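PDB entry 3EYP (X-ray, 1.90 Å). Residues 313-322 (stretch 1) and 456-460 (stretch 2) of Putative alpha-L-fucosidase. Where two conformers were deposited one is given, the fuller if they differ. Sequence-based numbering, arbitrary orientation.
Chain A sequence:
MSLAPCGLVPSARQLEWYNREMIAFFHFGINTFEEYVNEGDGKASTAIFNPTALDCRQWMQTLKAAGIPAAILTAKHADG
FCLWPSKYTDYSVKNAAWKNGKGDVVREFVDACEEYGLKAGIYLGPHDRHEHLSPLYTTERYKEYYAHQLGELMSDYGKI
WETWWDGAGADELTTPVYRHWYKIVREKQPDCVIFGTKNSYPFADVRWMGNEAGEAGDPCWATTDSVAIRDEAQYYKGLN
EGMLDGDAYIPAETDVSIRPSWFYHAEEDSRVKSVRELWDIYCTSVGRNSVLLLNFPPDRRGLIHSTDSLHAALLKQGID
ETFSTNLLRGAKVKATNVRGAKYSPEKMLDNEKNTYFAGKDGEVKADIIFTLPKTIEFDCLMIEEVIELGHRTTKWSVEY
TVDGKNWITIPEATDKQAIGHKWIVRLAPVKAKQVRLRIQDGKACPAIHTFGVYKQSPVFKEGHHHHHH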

# COMPACT_ATOMS: atom_id res chain seq x y z
N ALA A 313 -6.06 5.72 -14.54
CA ALA A 313 -7.54 5.79 -14.74
C ALA A 313 -8.10 4.48 -15.34
O ALA A 313 -9.12 3.96 -14.91
CB ALA A 313 -7.96 7.04 -15.60
N LEU A 314 -7.41 3.95 -16.33
CA LEU A 314 -7.82 2.71 -17.00
C LEU A 314 -7.70 1.51 -16.03
O LEU A 314 -8.53 0.62 -16.02
CB LEU A 314 -7.00 2.45 -18.26
CG LEU A 314 -7.18 3.49 -19.39
CD1 LEU A 314 -6.20 3.29 -20.58
CD2 LEU A 314 -8.65 3.53 -19.82
N LEU A 315 -6.65 1.49 -15.22
CA LEU A 315 -6.54 0.42 -14.20
C LEU A 315 -7.79 0.44 -13.31
O LEU A 315 -8.34 -0.60 -12.95
CB LEU A 315 -5.26 0.57 -13.38
CG LEU A 315 -5.04 -0.33 -12.15
CD1 LEU A 315 -4.90 -1.79 -12.50
CD2 LEU A 315 -3.85 0.21 -11.38
N LYS A 316 -8.25 1.62 -12.97
CA LYS A 316 -9.40 1.74 -12.02
C LYS A 316 -10.67 1.18 -12.68
O LYS A 316 -11.44 0.40 -12.08
CB LYS A 316 -9.63 3.20 -11.60
CG LYS A 316 -10.96 3.47 -10.96
CD LYS A 316 -11.10 2.70 -9.65
CE LYS A 316 -12.33 3.14 -8.84
NZ LYS A 316 -12.44 2.15 -7.67
N GLN A 317 -10.83 1.58 -13.92
CA GLN A 317 -11.97 1.09 -14.73
C GLN A 317 -11.92 -0.42 -14.86
O GLN A 317 -12.92 -1.13 -14.70
CB GLN A 317 -12.02 1.70 -16.12
CG GLN A 317 -13.33 1.31 -16.80
CD GLN A 317 -13.38 1.59 -18.27
OE1 GLN A 317 -12.76 2.54 -18.76
NE2 GLN A 317 -14.16 0.81 -18.98
N GLY A 318 -10.75 -0.91 -15.12
CA GLY A 318 -10.52 -2.35 -15.21
C GLY A 318 -10.85 -3.09 -13.93
O GLY A 318 -11.48 -4.15 -13.94
N ILE A 319 -10.41 -2.54 -12.81
CA ILE A 319 -10.60 -3.16 -11.54
C ILE A 319 -12.12 -3.15 -11.29
O ILE A 319 -12.74 -4.18 -10.90
CB ILE A 319 -9.82 -2.44 -10.35
CG1 ILE A 319 -8.31 -2.70 -10.42
CG2 ILE A 319 -10.26 -2.95 -8.98
CD1 ILE A 319 -7.47 -1.59 -9.65
N ASP A 320 -12.73 -2.00 -11.53
CA ASP A 320 -14.16 -1.84 -11.25
C ASP A 320 -14.99 -2.83 -12.04
O ASP A 320 -15.80 -3.56 -11.47
CB ASP A 320 -14.63 -0.42 -11.46
CG ASP A 320 -14.23 0.50 -10.30
OD1 ASP A 320 -13.71 0.05 -9.24
OD2 ASP A 320 -14.45 1.70 -10.47
N GLU A 321 -14.70 -2.94 -13.33
CA GLU A 321 -15.44 -3.87 -14.17
C GLU A 321 -15.24 -5.30 -13.75
O GLU A 321 -16.17 -6.07 -13.73
CB GLU A 321 -15.10 -3.77 -15.64
CG GLU A 321 -15.45 -2.43 -16.15
CD GLU A 321 -15.33 -2.31 -17.61
OE1 GLU A 321 -14.63 -3.21 -18.25
OE2 GLU A 321 -15.94 -1.28 -18.08
N THR A 322 -14.02 -5.63 -13.40
CA THR A 322 -13.68 -7.00 -13.05
C THR A 322 -14.47 -7.49 -11.84
O THR A 322 -15.07 -8.55 -11.89
CB THR A 322 -12.14 -7.16 -12.83
OG1 THR A 322 -11.47 -6.95 -14.06
CG2 THR A 322 -11.82 -8.60 -12.30
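Stretch 2, residues 456-460: QSPVF

The contact centres on Gly-318, where the helix has no side chain and the ring of Phe-460 can come down to the backbone: its CZ lies 3.5 Å from Gly-318 C. A CB at Gly-318 would collide with Phe-460 CE1, so glycine suits this place. The ring, with chi1 at m, meets two aliphatic side chains, Leu-315 CD1 standing 4.1 Å from Phe-460 CE1 and Ile-319 CG1 4.4 Å from Phe-460 CZ. Val-459, chi1 t, points toward the helix; its CB is 3.9 Å from Gly-318 CA, and its CG1 reaches 3.5 Å from Leu-314 O, a compact branched side chain that packs against the backbone where the helix lacks a side chain.

Stretch 2 runs antiparallel to the helix, Gln-456 nearest Thr-322 and Val-459 nearest Gly-318. It is irregular: Gln-456 and Ser-457 are extended, then Pro-458 and Val-459 take helix-like torsions that turn the chain.

At the polar edge, Ser-457 N donates to Thr-322 OG1 at 2.8 Å, while Thr-322 OG1 itself donates to Gly-318 O at 2.8 Å, so one hydroxyl links both backbones. Ser-457 OG donates to Glu-321 OE1 at 2.7 Å and accepts from Val-459 N at 2.9 Å, tying the turn to the helix. Gln-317 NE2, in the conformer given, donates to Glu-321 OE2 at 2.9 Å, so the other carboxylate oxygen is bonded within the helix.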

# COMPACT_ATOMS: atom_id res chain seq x y z
N GLN A 456 -12.28 -11.13 -15.83
CA GLN A 456 -11.38 -9.97 -15.90
C GLN A 456 -11.84 -9.05 -17.02
O GLN A 456 -12.23 -9.51 -18.08
CB GLN A 456 -9.93 -10.38 -16.14
CG GLN A 456 -9.27 -11.02 -14.98
CD GLN A 456 -7.91 -11.50 -15.29
OE1 GLN A 456 -7.03 -10.70 -15.66
NE2 GLN A 456 -7.68 -12.82 -15.13
N SER A 457 -11.76 -7.76 -16.75
CA SER A 457 -12.19 -6.71 -17.68
C SER A 457 -11.46 -6.78 -18.99
O SER A 457 -10.28 -7.13 -19.06
CB SER A 457 -12.04 -5.28 -17.08
OG SER A 457 -12.15 -4.27 -18.07
N PRO A 458 -12.16 -6.43 -20.07
CA PRO A 458 -11.45 -6.35 -21.34
C PRO A 458 -10.36 -5.30 -21.33
O PRO A 458 -9.43 -5.34 -22.11
CB PRO A 458 -12.56 -5.95 -22.31
CG PRO A 458 -13.77 -6.47 -21.67
CD PRO A 458 -13.60 -6.27 -20.24
N VAL A 459 -10.50 -4.35 -20.43
CA VAL A 459 -9.49 -3.32 -20.28
C VAL A 459 -8.14 -3.95 -20.15
O VAL A 459 -7.18 -3.42 -20.61
CB VAL A 459 -9.72 -2.41 -19.03
CG1 VAL A 459 -8.45 -1.51 -18.82
CG2 VAL A 459 -11.00 -1.56 -19.20
N PHE A 460 -8.11 -5.12 -19.55
CA PHE A 460 -6.86 -5.84 -19.29
C PHE A 460 -6.56 -6.83 -20.40
O PHE A 460 -6.02 -7.93 -20.10
CB PHE A 460 -6.92 -6.65 -17.96
CG PHE A 460 -7.19 -5.82 -16.73
CD1 PHE A 460 -6.72 -4.53 -16.61
CD2 PHE A 460 -7.87 -6.36 -15.67
CE1 PHE A 460 -6.98 -3.79 -15.47
CE2 PHE A 460 -8.14 -5.61 -14.54
CZ PHE A 460 -7.67 -4.35 -14.43